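PDB 2PTM: hyperpolarization-activated (Ih) channel from Strongylocentrotus purpuratus, which probably forms a hyperpolarization-activated, voltage-gated cation channel, and binds cAMP in the C-terminal C-linker and cyclic nucleotide-binding region. Local coordinates for residues L94-V105 against V157-L168. Numbering follows the deposited sequence.
With CMP (adenosine-3',5'-cyclic-monophosphate), chain C.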
loop_
_atom_site.group_PDB
_atom_site.type_symbol
_atom_site.label_atom_id
_atom_site.label_comp_id
_atom_site.label_asym_id
_atom_site.label_seq_id
_atom_site.Cartn_x
_atom_site.Cartn_y
_atom_site.Cartn_z
ATOM N N LEU A 94 -11.617 3.118 -14.412
ATOM C CA LEU A 94 -12.317 1.841 -14.575
ATOM C C LEU A 94 -11.389 0.643 -14.344
ATOM O O LEU A 94 -10.209 0.701 -14.672
ATOM C CB LEU A 94 -12.948 1.754 -15.966
ATOM C CG LEU A 94 -14.093 2.717 -16.283
ATOM C CD1 LEU A 94 -14.538 2.530 -17.729
ATOM C CD2 LEU A 94 -15.259 2.495 -15.329
ATOM N N GLU A 95 -11.920 -0.437 -13.775
ATOM C CA GLU A 95 -11.161 -1.678 -13.613
ATOM C C GLU A 95 -11.790 -2.791 -14.440
ATOM O O GLU A 95 -12.981 -3.046 -14.334
ATOM C CB GLU A 95 -11.124 -2.100 -12.143
ATOM C CG GLU A 95 -10.227 -1.225 -11.282
ATOM C CD GLU A 95 -8.753 -1.434 -11.581
ATOM O OE1 GLU A 95 -8.387 -2.543 -12.018
ATOM O OE2 GLU A 95 -7.961 -0.490 -11.380
ATOM N N PHE A 96 -10.990 -3.457 -15.262
ATOM C CA PHE A 96 -11.503 -4.546 -16.099
ATOM C C PHE A 96 -11.828 -5.772 -15.251
ATOM O O PHE A 96 -11.034 -6.178 -14.401
ATOM C CB PHE A 96 -10.461 -4.907 -17.151
ATOM C CG PHE A 96 -10.911 -5.956 -18.120
ATOM C CD1 PHE A 96 -11.989 -5.729 -18.956
ATOM C CD2 PHE A 96 -10.246 -7.166 -18.208
ATOM C CE1 PHE A 96 -12.396 -6.689 -19.865
ATOM C CE2 PHE A 96 -10.647 -8.132 -19.123
ATOM C CZ PHE A 96 -11.728 -7.895 -19.945
ATOM N N GLU A 97 -12.998 -6.358 -15.467
ATOM C CA GLU A 97 -13.390 -7.563 -14.736
ATOM C C GLU A 97 -14.046 -8.502 -15.721
ATOM O O GLU A 97 -14.697 -8.052 -16.661
ATOM C CB GLU A 97 -14.375 -7.238 -13.595
ATOM C CG GLU A 97 -13.761 -6.407 -12.448
ATOM C CD GLU A 97 -14.674 -6.286 -11.242
ATOM O OE1 GLU A 97 -15.369 -7.269 -10.910
ATOM O OE2 GLU A 97 -14.692 -5.208 -10.620
ATOM N N VAL A 98 -13.872 -9.800 -15.514
ATOM C CA VAL A 98 -14.549 -10.790 -16.343
ATOM C C VAL A 98 -15.315 -11.708 -15.416
ATOM O O VAL A 98 -14.789 -12.101 -14.366
ATOM C CB VAL A 98 -13.539 -11.630 -17.177
ATOM C CG1 VAL A 98 -14.210 -12.887 -17.716
ATOM C CG2 VAL A 98 -12.958 -10.803 -18.318
ATOM N N PHE A 99 -16.555 -12.030 -15.795
ATOM C CA PHE A 99 -17.373 -13.007 -15.086
ATOM C C PHE A 99 -17.880 -14.085 -16.059
ATOM O O PHE A 99 -17.881 -13.894 -17.283
ATOM C CB PHE A 99 -18.565 -12.333 -14.371
ATOM C CG PHE A 99 -18.179 -11.521 -13.152
ATOM C CD1 PHE A 99 -18.242 -12.079 -11.872
ATOM C CD2 PHE A 99 -17.779 -10.199 -13.281
ATOM C CE1 PHE A 99 -17.892 -11.350 -10.751
ATOM C CE2 PHE A 99 -17.426 -9.446 -12.161
ATOM C CZ PHE A 99 -17.485 -10.026 -10.886
ATOM N N GLN A 100 -18.310 -15.210 -15.496
ATOM C CA GLN A 100 -18.698 -16.393 -16.257
ATOM C C GLN A 100 -20.192 -16.663 -16.147
ATOM O O GLN A 100 -20.844 -16.171 -15.233
ATOM C CB GLN A 100 -17.907 -17.606 -15.752
ATOM C CG GLN A 100 -16.439 -17.573 -16.199
ATOM C CD GLN A 100 -15.568 -18.555 -15.463
ATOM O OE1 GLN A 100 -15.354 -18.420 -14.261
ATOM N NE2 GLN A 100 -15.034 -19.548 -16.186
ATOM N N PRO A 101 -20.742 -17.449 -17.087
ATOM C CA PRO A 101 -22.168 -17.784 -17.069
ATOM C C PRO A 101 -22.624 -18.278 -15.696
ATOM O O PRO A 101 -21.925 -19.088 -15.074
ATOM C CB PRO A 101 -22.265 -18.911 -18.099
ATOM C CG PRO A 101 -21.190 -18.623 -19.054
ATOM C CD PRO A 101 -20.060 -18.015 -18.265
ATOM N N ALA A 102 -23.768 -17.761 -15.241
ATOM C CA ALA A 102 -24.371 -18.098 -13.950
ATOM C C ALA A 102 -23.705 -17.448 -12.716
ATOM O O ALA A 102 -24.191 -17.609 -11.597
ATOM C CB ALA A 102 -24.520 -19.631 -13.782
ATOM N N ASP A 103 -22.610 -16.713 -12.908
ATOM C CA ASP A 103 -22.010 -15.963 -11.800
ATOM C C ASP A 103 -22.959 -14.877 -11.303
ATOM O O ASP A 103 -23.540 -14.141 -12.100
ATOM C CB ASP A 103 -20.713 -15.271 -12.226
ATOM C CG ASP A 103 -19.519 -16.196 -12.243
ATOM O OD1 ASP A 103 -19.652 -17.373 -11.828
ATOM O OD2 ASP A 103 -18.439 -15.732 -12.674
ATOM N N TYR A 104 -23.093 -14.759 -9.988
ATOM C CA TYR A 104 -23.768 -13.602 -9.406
ATOM C C TYR A 104 -22.769 -12.470 -9.184
ATOM O O TYR A 104 -21.936 -12.536 -8.288
ATOM C CB TYR A 104 -24.458 -13.968 -8.089
ATOM C CG TYR A 104 -25.746 -14.726 -8.281
ATOM C CD1 TYR A 104 -26.960 -14.061 -8.400
ATOM C CD2 TYR A 104 -25.749 -16.108 -8.346
ATOM C CE1 TYR A 104 -28.138 -14.759 -8.580
ATOM C CE2 TYR A 104 -26.913 -16.811 -8.522
ATOM C CZ TYR A 104 -28.102 -16.140 -8.640
ATOM O OH TYR A 104 -29.248 -16.869 -8.823
ATOM N N VAL A 105 -22.843 -11.440 -10.017
ATOM C CA VAL A 105 -21.987 -10.272 -9.852
ATOM C C VAL A 105 -22.426 -9.496 -8.617
ATOM O O VAL A 105 -21.600 -8.955 -7.883
ATOM C CB VAL A 105 -22.072 -9.347 -11.065
ATOM C CG1 VAL A 105 -21.066 -8.188 -10.938
ATOM C CG2 VAL A 105 -21.842 -10.146 -12.347
ATOM N N VAL A 157 -27.791 -9.522 -9.657
ATOM C CA VAL A 157 -27.431 -9.466 -11.066
ATOM C C VAL A 157 -26.650 -10.725 -11.393
ATOM O O VAL A 157 -25.610 -10.987 -10.785
ATOM C CB VAL A 157 -26.574 -8.228 -11.374
ATOM C CG1 VAL A 157 -26.213 -8.171 -12.871
ATOM C CG2 VAL A 157 -27.314 -6.947 -10.928
ATOM N N LYS A 158 -27.162 -11.501 -12.347
ATOM C CA LYS A 158 -26.595 -12.807 -12.670
ATOM C C LYS A 158 -26.215 -12.856 -14.135
ATOM O O LYS A 158 -27.018 -12.515 -14.993
ATOM C CB LYS A 158 -27.615 -13.910 -12.373
ATOM C CG LYS A 158 -27.109 -15.347 -12.534
ATOM C CD LYS A 158 -28.223 -16.328 -12.158
ATOM C CE LYS A 158 -27.716 -17.779 -12.104
ATOM N NZ LYS A 158 -28.838 -18.743 -11.928
ATOM N N CYS A 159 -24.993 -13.296 -14.424
ATOM C CA CYS A 159 -24.531 -13.397 -15.805
ATOM C C CYS A 159 -25.212 -14.529 -16.576
ATOM O O CYS A 159 -25.278 -15.665 -16.100
ATOM C CB CYS A 159 -23.029 -13.636 -15.836
ATOM S SG CYS A 159 -22.084 -12.290 -15.154
ATOM N N GLU A 160 -25.684 -14.225 -17.781
ATOM C CA GLU A 160 -26.214 -15.253 -18.668
ATOM C C GLU A 160 -25.078 -15.808 -19.524
ATOM O O GLU A 160 -25.039 -16.994 -19.799
ATOM C CB GLU A 160 -27.336 -14.700 -19.565
ATOM C CG GLU A 160 -28.653 -14.433 -18.860
ATOM C CD GLU A 160 -29.502 -15.684 -18.720
ATOM O OE1 GLU A 160 -30.705 -15.618 -19.037
ATOM O OE2 GLU A 160 -28.960 -16.737 -18.310
ATOM N N THR A 161 -24.150 -14.939 -19.926
ATOM C CA THR A 161 -23.070 -15.305 -20.833
ATOM C C THR A 161 -21.766 -15.000 -20.116
ATOM O O THR A 161 -21.788 -14.571 -18.969
ATOM C CB THR A 161 -23.114 -14.442 -22.101
ATOM O OG1 THR A 161 -22.909 -13.069 -21.744
ATOM C CG2 THR A 161 -24.464 -14.567 -22.815
ATOM N N TYR A 162 -20.632 -15.227 -20.770
ATOM C CA TYR A 162 -19.399 -14.608 -20.299
ATOM C C TYR A 162 -19.620 -13.102 -20.377
ATOM O O TYR A 162 -20.205 -12.614 -21.348
ATOM C CB TYR A 162 -18.208 -15.014 -21.181
ATOM C CG TYR A 162 -17.505 -16.248 -20.679
ATOM C CD1 TYR A 162 -17.990 -17.513 -20.976
ATOM C CD2 TYR A 162 -16.364 -16.146 -19.884
ATOM C CE1 TYR A 162 -17.354 -18.649 -20.506
ATOM C CE2 TYR A 162 -15.727 -17.263 -19.404
ATOM C CZ TYR A 162 -16.226 -18.517 -19.718
ATOM O OH TYR A 162 -15.595 -19.637 -19.244
ATOM N N CYS A 163 -19.159 -12.365 -19.371
ATOM C CA CYS A 163 -19.331 -10.915 -19.355
ATOM C C CYS A 163 -18.008 -10.232 -19.123
ATOM O O CYS A 163 -17.248 -10.625 -18.243
ATOM C CB CYS A 163 -20.319 -10.479 -18.264
ATOM S SG CYS A 163 -22.021 -10.995 -18.611
ATOM N N THR A 164 -17.737 -9.216 -19.925
ATOM C CA THR A 164 -16.591 -8.366 -19.684
ATOM C C THR A 164 -17.143 -7.030 -19.214
ATOM O O THR A 164 -17.937 -6.391 -19.906
ATOM C CB THR A 164 -15.739 -8.218 -20.945
ATOM O OG1 THR A 164 -16.562 -7.741 -22.012
ATOM C CG2 THR A 164 -15.175 -9.567 -21.350
ATOM N N LEU A 165 -16.737 -6.639 -18.015
ATOM C CA LEU A 165 -17.270 -5.460 -17.344
ATOM C C LEU A 165 -16.132 -4.513 -17.001
ATOM O O LEU A 165 -14.962 -4.927 -16.933
ATOM C CB LEU A 165 -17.965 -5.870 -16.035
ATOM C CG LEU A 165 -18.984 -7.004 -16.125
ATOM C CD1 LEU A 165 -19.521 -7.361 -14.744
ATOM C CD2 LEU A 165 -20.113 -6.586 -17.057
ATOM N N PHE A 166 -16.467 -3.246 -16.782
ATOM C CA PHE A 166 -15.520 -2.299 -16.211
ATOM C C PHE A 166 -16.158 -1.720 -14.974
ATOM O O PHE A 166 -17.255 -1.151 -15.051
ATOM C CB PHE A 166 -15.196 -1.195 -17.212
ATOM C CG PHE A 166 -14.316 -1.654 -18.337
ATOM C CD1 PHE A 166 -12.936 -1.573 -18.228
ATOM C CD2 PHE A 166 -14.864 -2.198 -19.484
ATOM C CE1 PHE A 166 -12.117 -1.997 -19.265
ATOM C CE2 PHE A 166 -14.053 -2.633 -20.524
ATOM C CZ PHE A 166 -12.680 -2.540 -20.412
ATOM N N SER A 167 -15.506 -1.882 -13.826
ATOM C CA SER A 167 -16.106 -1.412 -12.580
ATOM C C SER A 167 -15.544 -0.058 -12.163
ATOM O O SER A 167 -14.425 0.297 -12.538
ATOM C CB SER A 167 -15.904 -2.439 -11.462
ATOM O OG SER A 167 -14.523 -2.662 -11.222
ATOM N N LEU A 168 -16.341 0.695 -11.402
ATOM C CA LEU A 168 -15.909 1.948 -10.801
ATOM C C LEU A 168 -16.204 1.847 -9.307
ATOM O O LEU A 168 -17.354 1.653 -8.919
ATOM C CB LEU A 168 -16.713 3.109 -11.395
ATOM C CG LEU A 168 -16.244 4.535 -11.126
ATOM C CD1 LEU A 168 -14.905 4.792 -11.810
ATOM C CD2 LEU A 168 -17.317 5.500 -11.644
HETATM P P CMP C . -27.831 -1.867 -7.102
HETATM O O1P CMP C . -29.064 -1.861 -6.145
HETATM O O2P CMP C . -26.633 -1.168 -6.664
HETATM O "O5'" CMP C . -27.697 -3.438 -7.421
HETATM C "C5'" CMP C . -28.456 -4.157 -8.364
HETATM C "C4'" CMP C . -28.626 -3.411 -9.680
HETATM O "O4'" CMP C . -29.668 -3.871 -10.534
HETATM C "C3'" CMP C . -29.114 -2.022 -9.345
HETATM O "O3'" CMP C . -28.402 -1.215 -8.471
HETATM C "C2'" CMP C . -29.508 -1.385 -10.679
HETATM O "O2'" CMP C . -28.328 -1.082 -11.409
HETATM C "C1'" CMP C . -30.056 -2.699 -11.335
HETATM N N9 CMP C . -31.487 -2.691 -11.430
HETATM C C8 CMP C . -32.454 -2.858 -10.408
HETATM N N7 CMP C . -33.713 -2.840 -10.879
HETATM C C5 CMP C . -33.585 -2.633 -12.257
HETATM C C6 CMP C . -34.506 -2.495 -13.336
HETATM N N6 CMP C . -35.857 -2.584 -13.117
HETATM N N1 CMP C . -34.021 -2.277 -14.595
HETATM C C2 CMP C . -32.683 -2.217 -14.781
HETATM N N3 CMP C . -31.691 -2.335 -13.871
HETATM C C4 CMP C . -32.183 -2.555 -12.628
#
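Glu-95, Glu-97 and Phe-99 form antiparallel hydrogen-bonded pairs with Ser-167, Leu-165 and Cys-163, after which both chains bend together so that Tyr-104 pairs with Lys-158 in the second sheet of the cyclic nucleotide-binding beta-roll. At the bend the type II turn 100-103 is tied across by Ala-102 N to Cys-159 O (2.7 Å). The Tyr-162 ring lies beside Gln-100, with Pro-101 CD over one face, 3.8 Å from the ring centroid. Gln-100 NE2, which also binds Lys-33 O, points an almost straight N-H at Tyr-162 OH (3.1 Å), in the plane of its own amide. A leucine in place of Tyr-162 would probably leave that N-H without its hydroxyl partner and Pro-101 without a ring face. Beyond the turn, Lys-158, extended with CG anti to the backbone N (chi1 -174°), lays CG over the centre of the Tyr-104 ring, 4.1 Å from its centroid. Inside the roll, Cys-159 SG touches both Val-105 CG2 (3.5 Å) and Phe-99 CB, while Leu-165 CD1 touches Phe-99 CD2 (3.6 Å). Ser-167 OG gives a short 2.6 Å bond to the anti side of Glu-97 OE2, an oxygen that also makes a salt bridge with Arg-114. Serine and arginine together are therefore likely to stabilise a negative charge on Glu-97, while Val-157 CG2 lies against the cAMP ribose at O4' and C5', one wall of the nucleotide pocket.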